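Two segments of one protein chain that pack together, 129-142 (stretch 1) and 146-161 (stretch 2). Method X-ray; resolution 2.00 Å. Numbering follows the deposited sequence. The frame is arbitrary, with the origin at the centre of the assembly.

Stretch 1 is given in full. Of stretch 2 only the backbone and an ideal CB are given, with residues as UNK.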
ATOM      1  N   ILE A 129       3.762 -14.388 -32.264  1.00 18.57           N
ATOM      2  CA  ILE A 129       4.555 -13.342 -32.891  1.00 20.15           C
ATOM      3  C   ILE A 129       5.677 -12.875 -31.977  1.00 19.25           C
ATOM      4  O   ILE A 129       6.828 -12.792 -32.392  1.00 20.07           O
ATOM      5  CB  ILE A 129       3.690 -12.120 -33.279  1.00 22.53           C
ATOM      6  CG1 ILE A 129       2.561 -12.556 -34.213  1.00 23.79           C
ATOM      7  CG2 ILE A 129       4.564 -11.080 -33.976  1.00 22.29           C
ATOM      8  CD1 ILE A 129       1.595 -11.446 -34.590  1.00 25.51           C
ATOM      9  N   LEU A 130       5.337 -12.582 -30.728  1.00 17.66           N
ATOM     10  CA  LEU A 130       6.332 -12.120 -29.781  1.00 17.13           C
ATOM     11  C   LEU A 130       7.434 -13.151 -29.631  1.00 16.30           C
ATOM     12  O   LEU A 130       8.580 -12.793 -29.425  1.00 17.32           O
ATOM     13  CB  LEU A 130       5.680 -11.810 -28.432  1.00 14.48           C
ATOM     14  CG  LEU A 130       4.753 -10.591 -28.515  1.00 15.55           C
ATOM     15  CD1 LEU A 130       3.961 -10.437 -27.231  1.00 14.34           C
ATOM     16  CD2 LEU A 130       5.589  -9.360 -28.788  1.00 14.44           C
ATOM     17  N   ALA A 131       7.088 -14.432 -29.744  1.00 18.15           N
ATOM     18  CA  ALA A 131       8.085 -15.490 -29.639  1.00 18.16           C
ATOM     19  C   ALA A 131       9.180 -15.288 -30.693  1.00 18.46           C
ATOM     20  O   ALA A 131      10.361 -15.509 -30.419  1.00 17.67           O
ATOM     21  CB  ALA A 131       7.427 -16.873 -29.807  1.00 20.63           C
ATOM     22  N   THR A 132       8.797 -14.856 -31.894  1.00 19.19           N
ATOM     23  CA  THR A 132       9.788 -14.636 -32.946  1.00 18.46           C
ATOM     24  C   THR A 132      10.637 -13.413 -32.630  1.00 17.51           C
ATOM     25  O   THR A 132      11.819 -13.357 -32.993  1.00 17.32           O
ATOM     26  CB  THR A 132       9.129 -14.464 -34.340  1.00 18.56           C
ATOM     27  OG1 THR A 132       8.429 -13.216 -34.403  1.00 18.89           O
ATOM     28  CG2 THR A 132       8.164 -15.616 -34.604  1.00 17.99           C
ATOM     29  N   ASP A 133      10.040 -12.430 -31.959  1.00 18.19           N
ATOM     30  CA  ASP A 133      10.777 -11.216 -31.587  1.00 18.44           C
ATOM     31  C   ASP A 133      11.839 -11.569 -30.544  1.00 18.07           C
ATOM     32  O   ASP A 133      12.958 -11.062 -30.595  1.00 17.29           O
ATOM     33  CB  ASP A 133       9.845 -10.150 -31.003  1.00 19.36           C
ATOM     34  CG  ASP A 133       8.752  -9.734 -31.963  1.00 17.77           C
ATOM     35  OD1 ASP A 133       9.017  -9.652 -33.182  1.00 20.20           O
ATOM     36  OD2 ASP A 133       7.626  -9.471 -31.498  1.00 19.95           O
ATOM     37  N   VAL A 134      11.481 -12.427 -29.594  1.00 18.21           N
ATOM     38  CA  VAL A 134      12.432 -12.844 -28.569  1.00 18.55           C
ATOM     39  C   VAL A 134      13.577 -13.628 -29.209  1.00 19.98           C
ATOM     40  O   VAL A 134      14.739 -13.464 -28.829  1.00 17.92           O
ATOM     41  CB  VAL A 134      11.771 -13.735 -27.502  1.00 18.87           C
ATOM     42  CG1 VAL A 134      12.835 -14.296 -26.578  1.00 20.44           C
ATOM     43  CG2 VAL A 134      10.755 -12.931 -26.699  1.00 18.88           C
ATOM     44  N   GLU A 135      13.247 -14.482 -30.177  1.00 20.25           N
ATOM     45  CA  GLU A 135      14.261 -15.274 -30.867  1.00 23.73           C
ATOM     46  C   GLU A 135      15.229 -14.373 -31.621  1.00 22.36           C
ATOM     47  O   GLU A 135      16.437 -14.599 -31.600  1.00 23.95           O
ATOM     48  CB  GLU A 135      13.601 -16.237 -31.852  1.00 26.75           C
ATOM     49  CG  GLU A 135      12.891 -17.403 -31.200  1.00 33.12           C
ATOM     50  CD  GLU A 135      11.976 -18.128 -32.168  1.00 37.41           C
ATOM     51  OE1 GLU A 135      12.442 -18.489 -33.271  1.00 42.16           O
ATOM     52  OE2 GLU A 135      10.790 -18.333 -31.824  1.00 39.03           O
ATOM     53  N   ALA A 136      14.694 -13.354 -32.287  1.00 21.36           N
ATOM     54  CA  ALA A 136      15.518 -12.424 -33.040  1.00 23.34           C
ATOM     55  C   ALA A 136      16.422 -11.642 -32.093  1.00 24.94           C
ATOM     56  O   ALA A 136      17.571 -11.339 -32.427  1.00 26.39           O
ATOM     57  CB  ALA A 136      14.640 -11.469 -33.838  1.00 23.46           C
ATOM     58  N   ALA A 137      15.907 -11.322 -30.908  1.00 24.81           N
ATOM     59  CA  ALA A 137      16.684 -10.573 -29.922  1.00 27.54           C
ATOM     60  C   ALA A 137      17.838 -11.415 -29.385  1.00 29.03           C
ATOM     61  O   ALA A 137      18.917 -10.897 -29.103  1.00 28.98           O
ATOM     62  CB  ALA A 137      15.781 -10.120 -28.773  1.00 27.30           C
ATOM     63  N   TYR A 138      17.603 -12.715 -29.252  1.00 30.57           N
ATOM     64  CA  TYR A 138      18.616 -13.635 -28.756  1.00 33.16           C
ATOM     65  C   TYR A 138      19.689 -13.934 -29.809  1.00 34.15           C
ATOM     66  O   TYR A 138      20.872 -13.691 -29.592  1.00 33.64           O
ATOM     67  CB  TYR A 138      17.958 -14.950 -28.321  1.00 34.60           C
ATOM     68  CG  TYR A 138      18.953 -15.998 -27.890  1.00 37.64           C
ATOM     69  CD1 TYR A 138      19.663 -15.861 -26.703  1.00 39.06           C
ATOM     70  CD2 TYR A 138      19.214 -17.110 -28.686  1.00 39.48           C
ATOM     71  CE1 TYR A 138      20.619 -16.813 -26.315  1.00 39.87           C
ATOM     72  CE2 TYR A 138      20.172 -18.069 -28.310  1.00 39.94           C
ATOM     73  CZ  TYR A 138      20.870 -17.912 -27.123  1.00 40.78           C
ATOM     74  OH  TYR A 138      21.821 -18.841 -26.745  1.00 42.28           O
ATOM     75  N   TYR A 139      19.263 -14.466 -30.948  1.00 36.31           N
ATOM     76  CA  TYR A 139      20.182 -14.826 -32.022  1.00 40.60           C
ATOM     77  C   TYR A 139      21.094 -13.727 -32.549  1.00 41.45           C
ATOM     78  O   TYR A 139      22.179 -14.020 -33.048  1.00 41.76           O
ATOM     79  CB  TYR A 139      19.406 -15.429 -33.192  1.00 41.95           C
ATOM     80  CG  TYR A 139      19.033 -16.876 -32.978  1.00 46.16           C
ATOM     81  CD1 TYR A 139      20.011 -17.864 -32.915  1.00 47.30           C
ATOM     82  CD2 TYR A 139      17.703 -17.259 -32.837  1.00 47.57           C
ATOM     83  CE1 TYR A 139      19.676 -19.209 -32.719  1.00 49.76           C
ATOM     84  CE2 TYR A 139      17.354 -18.599 -32.637  1.00 50.17           C
ATOM     85  CZ  TYR A 139      18.348 -19.569 -32.580  1.00 51.40           C
ATOM     86  OH  TYR A 139      18.013 -20.890 -32.390  1.00 53.53           O
ATOM     87  N   GLY A 140      20.677 -12.472 -32.440  1.00 42.97           N
ATOM     88  CA  GLY A 140      21.515 -11.402 -32.948  1.00 45.83           C
ATOM     89  C   GLY A 140      22.203 -10.571 -31.886  1.00 47.95           C
ATOM     90  O   GLY A 140      22.785  -9.526 -32.185  1.00 47.90           O
ATOM     91  N   ASP A 141      22.154 -11.043 -30.645  1.00 49.54           N
ATOM     92  CA  ASP A 141      22.759 -10.327 -29.529  1.00 51.05           C
ATOM     93  C   ASP A 141      23.671 -11.251 -28.723  1.00 51.09           C
ATOM     94  O   ASP A 141      23.219 -11.957 -27.823  1.00 50.79           O
ATOM     95  CB  ASP A 141      21.650  -9.775 -28.630  1.00 53.09           C
ATOM     96  CG  ASP A 141      22.137  -8.703 -27.680  1.00 55.25           C
ATOM     97  OD1 ASP A 141      23.108  -8.954 -26.935  1.00 55.67           O
ATOM     98  OD2 ASP A 141      21.537  -7.604 -27.681  1.00 55.59           O
ATOM     99  N   PRO A 142      24.973 -11.265 -29.043  1.00 50.90           N
ATOM    100  CA  PRO A 142      25.913 -12.122 -28.318  1.00 51.04           C
ATOM    101  C   PRO A 142      25.871 -11.845 -26.819  1.00 51.13           C
ATOM    102  O   PRO A 142      26.219 -12.701 -26.007  1.00 49.93           O
ATOM    103  CB  PRO A 142      27.260 -11.753 -28.935  1.00 51.33           C
ATOM    104  CG  PRO A 142      26.887 -11.393 -30.344  1.00 51.91           C
ATOM    105  CD  PRO A 142      25.655 -10.547 -30.133  1.00 51.76           C
ATOM    106  N   UNK A 146      20.191 -16.016 -22.857  1.00 48.65           N
ATOM    107  CA  UNK A 146      19.048 -16.867 -22.530  1.00 45.56           C
ATOM    108  C   UNK A 146      17.723 -16.233 -22.961  1.00 42.71           C
ATOM    109  O   UNK A 146      17.571 -15.015 -22.908  1.00 41.87           O
ATOM    110  CB  UNK A 146      19.022 -17.154 -21.027  1.00 45.56           C
ATOM    111  N   UNK A 147      16.768 -17.054 -23.393  1.00 39.50           N
ATOM    112  CA  UNK A 147      15.464 -16.532 -23.788  1.00 35.82           C
ATOM    113  C   UNK A 147      14.834 -15.927 -22.540  1.00 34.43           C
ATOM    114  O   UNK A 147      14.156 -14.904 -22.603  1.00 30.66           O
ATOM    115  CB  UNK A 147      14.576 -17.618 -24.398  1.00 35.82           C
ATOM    116  N   UNK A 148      15.068 -16.581 -21.405  1.00 33.59           N
ATOM    117  CA  UNK A 148      14.521 -16.127 -20.140  1.00 32.63           C
ATOM    118  C   UNK A 148      15.009 -14.766 -19.684  1.00 31.28           C
ATOM    119  O   UNK A 148      14.235 -13.986 -19.134  1.00 31.01           O
ATOM    120  CB  UNK A 148      14.844 -17.157 -19.056  1.00 32.63           C
ATOM    121  N   UNK A 149      16.289 -14.482 -19.901  1.00 30.40           N
ATOM    122  CA  UNK A 149      16.870 -13.203 -19.510  1.00 30.78           C
ATOM    123  C   UNK A 149      16.278 -12.092 -20.365  1.00 28.69           C
ATOM    124  O   UNK A 149      16.051 -10.974 -19.893  1.00 26.86           O
ATOM    125  CB  UNK A 149      18.394 -13.231 -19.642  1.00 30.78           C
ATOM    126  N   UNK A 150      16.039 -12.404 -21.632  1.00 26.55           N
ATOM    127  CA  UNK A 150      15.485 -11.432 -22.562  1.00 24.79           C
ATOM    128  C   UNK A 150      14.068 -11.033 -22.184  1.00 24.05           C
ATOM    129  O   UNK A 150      13.769  -9.851 -22.052  1.00 22.89           O
ATOM    130  CB  UNK A 150      15.506 -11.992 -23.986  1.00 24.79           C
ATOM    131  N   UNK A 151      13.201 -12.022 -22.000  1.00 24.59           N
ATOM    132  CA  UNK A 151      11.812 -11.765 -21.635  1.00 24.12           C
ATOM    133  C   UNK A 151      11.715 -11.068 -20.282  1.00 25.92           C
ATOM    134  O   UNK A 151      10.898 -10.160 -20.090  1.00 25.54           O
ATOM    135  CB  UNK A 151      11.019 -13.073 -21.610  1.00 24.12           C
ATOM    136  N   UNK A 152      12.567 -11.494 -19.355  1.00 24.47           N
ATOM    137  CA  UNK A 152      12.565 -10.972 -17.993  1.00 26.55           C
ATOM    138  C   UNK A 152      13.025  -9.538 -17.741  1.00 25.74           C
ATOM    139  O   UNK A 152      12.464  -8.871 -16.873  1.00 24.70           O
ATOM    140  CB  UNK A 152      13.448 -11.890 -17.146  1.00 26.55           C
ATOM    141  N   UNK A 153      14.028  -9.049 -18.469  1.00 25.64           N
ATOM    142  CA  UNK A 153      14.479  -7.686 -18.216  1.00 25.31           C
ATOM    143  C   UNK A 153      14.847  -6.808 -19.406  1.00 24.75           C
ATOM    144  O   UNK A 153      15.144  -5.627 -19.224  1.00 24.12           O
ATOM    145  CB  UNK A 153      15.702  -7.759 -17.299  1.00 25.31           C
ATOM    146  N   UNK A 154      14.846  -7.357 -20.614  1.00 23.64           N
ATOM    147  CA  UNK A 154      15.173  -6.540 -21.783  1.00 24.33           C
ATOM    148  C   UNK A 154      14.038  -5.554 -22.035  1.00 24.43           C
ATOM    149  O   UNK A 154      12.881  -5.946 -22.185  1.00 23.05           O
ATOM    150  CB  UNK A 154      15.416  -7.413 -23.015  1.00 24.33           C
ATOM    151  N   UNK A 155      14.358  -4.254 -22.081  1.00 23.84           N
ATOM    152  CA  UNK A 155      13.353  -3.214 -22.311  1.00 23.33           C
ATOM    153  C   UNK A 155      12.668  -3.292 -23.674  1.00 22.67           C
ATOM    154  O   UNK A 155      11.481  -3.000 -23.793  1.00 22.14           O
ATOM    155  CB  UNK A 155      14.006  -1.839 -22.162  1.00 23.33           C
ATOM    156  N   UNK A 156      13.416  -3.695 -24.694  1.00 22.71           N
ATOM    157  CA  UNK A 156      12.876  -3.798 -26.041  1.00 23.74           C
ATOM    158  C   UNK A 156      11.673  -4.733 -26.128  1.00 22.07           C
ATOM    159  O   UNK A 156      10.671  -4.401 -26.757  1.00 21.39           O
ATOM    160  CB  UNK A 156      13.969  -4.277 -26.999  1.00 23.74           C
ATOM    161  N   UNK A 157      11.767  -5.902 -25.500  1.00 23.21           N
ATOM    162  CA  UNK A 157      10.665  -6.854 -25.537  1.00 23.47           C
ATOM    163  C   UNK A 157       9.412  -6.260 -24.912  1.00 22.72           C
ATOM    164  O   UNK A 157       8.305  -6.523 -25.366  1.00 21.54           O
ATOM    165  CB  UNK A 157      11.051  -8.148 -24.817  1.00 23.47           C
ATOM    166  N   UNK A 158       9.600  -5.452 -23.874  1.00 20.73           N
ATOM    167  CA  UNK A 158       8.488  -4.810 -23.192  1.00 18.48           C
ATOM    168  C   UNK A 158       7.817  -3.795 -24.105  1.00 16.55           C
ATOM    169  O   UNK A 158       6.592  -3.740 -24.185  1.00 15.16           O
ATOM    170  CB  UNK A 158       8.964  -4.136 -21.904  1.00 18.48           C
ATOM    171  N   UNK A 159       8.623  -2.991 -24.798  1.00 15.64           N
ATOM    172  CA  UNK A 159       8.085  -1.985 -25.712  1.00 15.41           C
ATOM    173  C   UNK A 159       7.378  -2.661 -26.884  1.00 16.17           C
ATOM    174  O   UNK A 159       6.272  -2.277 -27.254  1.00 17.38           O
ATOM    175  CB  UNK A 159       9.198  -1.066 -26.219  1.00 15.41           C
ATOM    176  N   UNK A 160       8.019  -3.671 -27.463  1.00 15.86           N
ATOM    177  CA  UNK A 160       7.441  -4.388 -28.596  1.00 17.59           C
ATOM    178  C   UNK A 160       6.157  -5.108 -28.172  1.00 18.62           C
ATOM    179  O   UNK A 160       5.183  -5.155 -28.924  1.00 17.02           O
ATOM    180  CB  UNK A 160       8.449  -5.386 -29.169  1.00 17.59           C
ATOM    181  N   UNK A 161       6.151  -5.661 -26.965  1.00 17.77           N
ATOM    182  CA  UNK A 161       4.964  -6.338 -26.457  1.00 17.55           C
ATOM    183  C   UNK A 161       3.829  -5.331 -26.329  1.00 17.00           C
ATOM    184  O   UNK A 161       2.719  -5.582 -26.799  1.00 15.11           O
ATOM    185  CB  UNK A 161       5.248  -7.010 -25.112  1.00 17.55           C
TER

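Position 146 precedes a helix, with extended backbone angles and CA-to-CB pointing away from stretch 1, so it asks little of its side chain; small residues that can cap a helix are common here. It is Cys146, whose backbone N lies 3.6 Å from CE1 of Tyr138.

At 147 the CB points sideways, 4.3 Å from CG1 of Val134, and the ring of Tyr138 and the aliphatic part of Glu135 lie further out. A long apolar or aromatic side chain could span them. Phe147 does: its CE2 reaches CB of Tyr138 at 3.5 Å and its CZ reaches CG of Glu135 at 3.7 Å. Its edge is directed toward the face of the Tyr138 ring, offset, with the planes at 89°.

Positions 148 and 149 have no stretch 1 atom near their CB and leave the choice open; they are Gly148 and Glu149.

Position 150 points toward stretch 1, its CB 4.4 Å from CG1 of Val134 and 5.1 Å from CB of Ala137. Leucine, isoleucine or methionine would suit this apolar surface. Ile150 sets CG2 4.1 Å from CB of Ala137, while its CD1 extends to CB of Tyr138 at 3.4 Å.

At 151 the CB points sideways, 5.1 Å from CG2 of Val134, so a medium aliphatic group suffices. Ile151 brings CG1 to 3.9 Å from CG2 of Val134.

Positions 152 and 153 are out of reach: Ser152, whose OG donates to O of Gly148 (2.9 Å), and Cys153.

Position 154 leaves helical angles and points toward stretch 1, but across a gap, with the carboxylate of Asp141 beyond. A long polar side chain fits. Tyr154 holds a water by its OH (2.8 Å from the water O), and that water donates to OD1 of Asp141 (2.8 Å).

A helix-starting residue suits 155, here Pro155. Position 156 points toward stretch 1 without touching it; Ala156 leaves that space unfilled from this side.

At 157 the CB is 5.1 Å from CG2 of Val134, inviting a branched or long aliphatic group. Ile157 places CD1 3.9 Å from CG2 of Val134; with 147, 150 and 151 it forms the hole that receives Val134.

Positions 158 and 159 lie beyond reach of stretch 1, which sets no demand on them; they are Arg158 and Ala159.

Position 160 points toward CD2 of Leu130 and OD2 of Asp133, so an aliphatic or a donor could serve. Ile160 takes the apolar option: CG2 lies 4.1 Å from CD2 of Leu130.

At 161 the CB lies 4.2 Å from CD1 of Leu130, favouring something small. Ser161 fits, its OG donating to O of Ile157 (2.6 Å).

Stretch 2 146-161: CFGEIISCYPAIRAIS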
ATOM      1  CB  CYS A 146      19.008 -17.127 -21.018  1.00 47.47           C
ATOM      2  SG  CYS A 146      17.626 -18.150 -20.440  1.00 52.79           S
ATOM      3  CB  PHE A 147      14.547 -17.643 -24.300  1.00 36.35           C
ATOM      4  CG  PHE A 147      14.727 -17.979 -25.759  1.00 36.33           C
ATOM      5  CD1 PHE A 147      13.953 -18.977 -26.342  1.00 39.31           C
ATOM      6  CD2 PHE A 147      15.654 -17.308 -26.551  1.00 36.33           C
ATOM      7  CE1 PHE A 147      14.104 -19.313 -27.696  1.00 40.04           C
ATOM      8  CE2 PHE A 147      15.817 -17.634 -27.908  1.00 37.01           C
ATOM      9  CZ  PHE A 147      15.036 -18.635 -28.477  1.00 38.48           C
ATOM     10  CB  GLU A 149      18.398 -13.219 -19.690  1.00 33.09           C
ATOM     11  CG  GLU A 149      19.058 -11.866 -19.423  1.00 37.33           C
ATOM     12  CD  GLU A 149      20.578 -11.885 -19.562  1.00 39.96           C
ATOM     13  OE1 GLU A 149      21.090 -12.055 -20.691  1.00 41.70           O
ATOM     14  OE2 GLU A 149      21.265 -11.726 -18.530  1.00 42.31           O
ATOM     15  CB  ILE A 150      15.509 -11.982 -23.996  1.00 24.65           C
ATOM     16  CG1 ILE A 150      16.970 -12.113 -24.452  1.00 26.00           C
ATOM     17  CG2 ILE A 150      14.720 -11.070 -24.925  1.00 24.63           C
ATOM     18  CD1 ILE A 150      17.142 -12.730 -25.815  1.00 25.09           C
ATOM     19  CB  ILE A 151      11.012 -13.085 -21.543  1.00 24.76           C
ATOM     20  CG1 ILE A 151      10.954 -13.755 -22.918  1.00 24.23           C
ATOM     21  CG2 ILE A 151       9.599 -12.815 -21.006  1.00 20.39           C
ATOM     22  CD1 ILE A 151      10.333 -15.130 -22.891  1.00 26.17           C
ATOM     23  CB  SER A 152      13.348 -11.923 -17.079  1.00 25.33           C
ATOM     24  OG  SER A 152      12.648 -13.142 -16.913  1.00 24.59           O
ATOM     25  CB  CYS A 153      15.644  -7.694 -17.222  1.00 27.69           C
ATOM     26  SG  CYS A 153      17.202  -8.347 -17.858  1.00 28.16           S
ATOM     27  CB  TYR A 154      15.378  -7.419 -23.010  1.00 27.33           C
ATOM     28  CG  TYR A 154      16.774  -7.963 -23.133  1.00 29.20           C
ATOM     29  CD1 TYR A 154      17.485  -8.376 -22.011  1.00 30.05           C
ATOM     30  CD2 TYR A 154      17.381  -8.088 -24.378  1.00 31.20           C
ATOM     31  CE1 TYR A 154      18.773  -8.899 -22.126  1.00 32.08           C
ATOM     32  CE2 TYR A 154      18.667  -8.615 -24.506  1.00 32.17           C
ATOM     33  CZ  TYR A 154      19.356  -9.018 -23.375  1.00 32.15           C
ATOM     34  OH  TYR A 154      20.625  -9.541 -23.493  1.00 35.57           O
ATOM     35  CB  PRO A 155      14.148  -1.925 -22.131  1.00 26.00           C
ATOM     36  CG  PRO A 155      15.525  -2.315 -22.627  1.00 26.34           C
ATOM     37  CD  PRO A 155      15.712  -3.676 -21.996  1.00 25.80           C
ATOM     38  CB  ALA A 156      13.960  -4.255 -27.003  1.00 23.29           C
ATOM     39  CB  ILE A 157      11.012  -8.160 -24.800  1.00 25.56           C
ATOM     40  CG1 ILE A 157      12.201  -8.828 -25.480  1.00 25.12           C
ATOM     41  CG2 ILE A 157       9.815  -9.116 -24.835  1.00 24.93           C
ATOM     42  CD1 ILE A 157      11.925  -9.259 -26.907  1.00 27.51           C
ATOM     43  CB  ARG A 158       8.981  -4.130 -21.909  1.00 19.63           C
ATOM     44  CG  ARG A 158       9.418  -5.126 -20.856  1.00 25.95           C
ATOM     45  CD  ARG A 158      10.060  -4.472 -19.643  1.00 30.36           C
ATOM     46  NE  ARG A 158      10.468  -5.474 -18.657  1.00 34.95           N
ATOM     47  CZ  ARG A 158      11.059  -5.190 -17.500  1.00 37.64           C
ATOM     48  NH1 ARG A 158      11.396  -6.166 -16.662  1.00 37.32           N
ATOM     49  NH2 ARG A 158      11.316  -3.928 -17.180  1.00 37.75           N
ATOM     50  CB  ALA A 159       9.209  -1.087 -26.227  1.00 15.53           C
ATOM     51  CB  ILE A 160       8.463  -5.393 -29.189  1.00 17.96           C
ATOM     52  CG1 ILE A 160       9.643  -4.624 -29.779  1.00 17.40           C
ATOM     53  CG2 ILE A 160       7.816  -6.251 -30.282  1.00 18.47           C
ATOM     54  CD1 ILE A 160      10.821  -5.492 -30.141  1.00 17.29           C
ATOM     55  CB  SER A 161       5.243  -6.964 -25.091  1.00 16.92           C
ATOM     56  OG  SER A 161       6.191  -8.002 -25.198  1.00 26.00           O
TER
HETATM   57  O   HOH W   1      22.439  -7.702 -24.527  1.00 48.93           O
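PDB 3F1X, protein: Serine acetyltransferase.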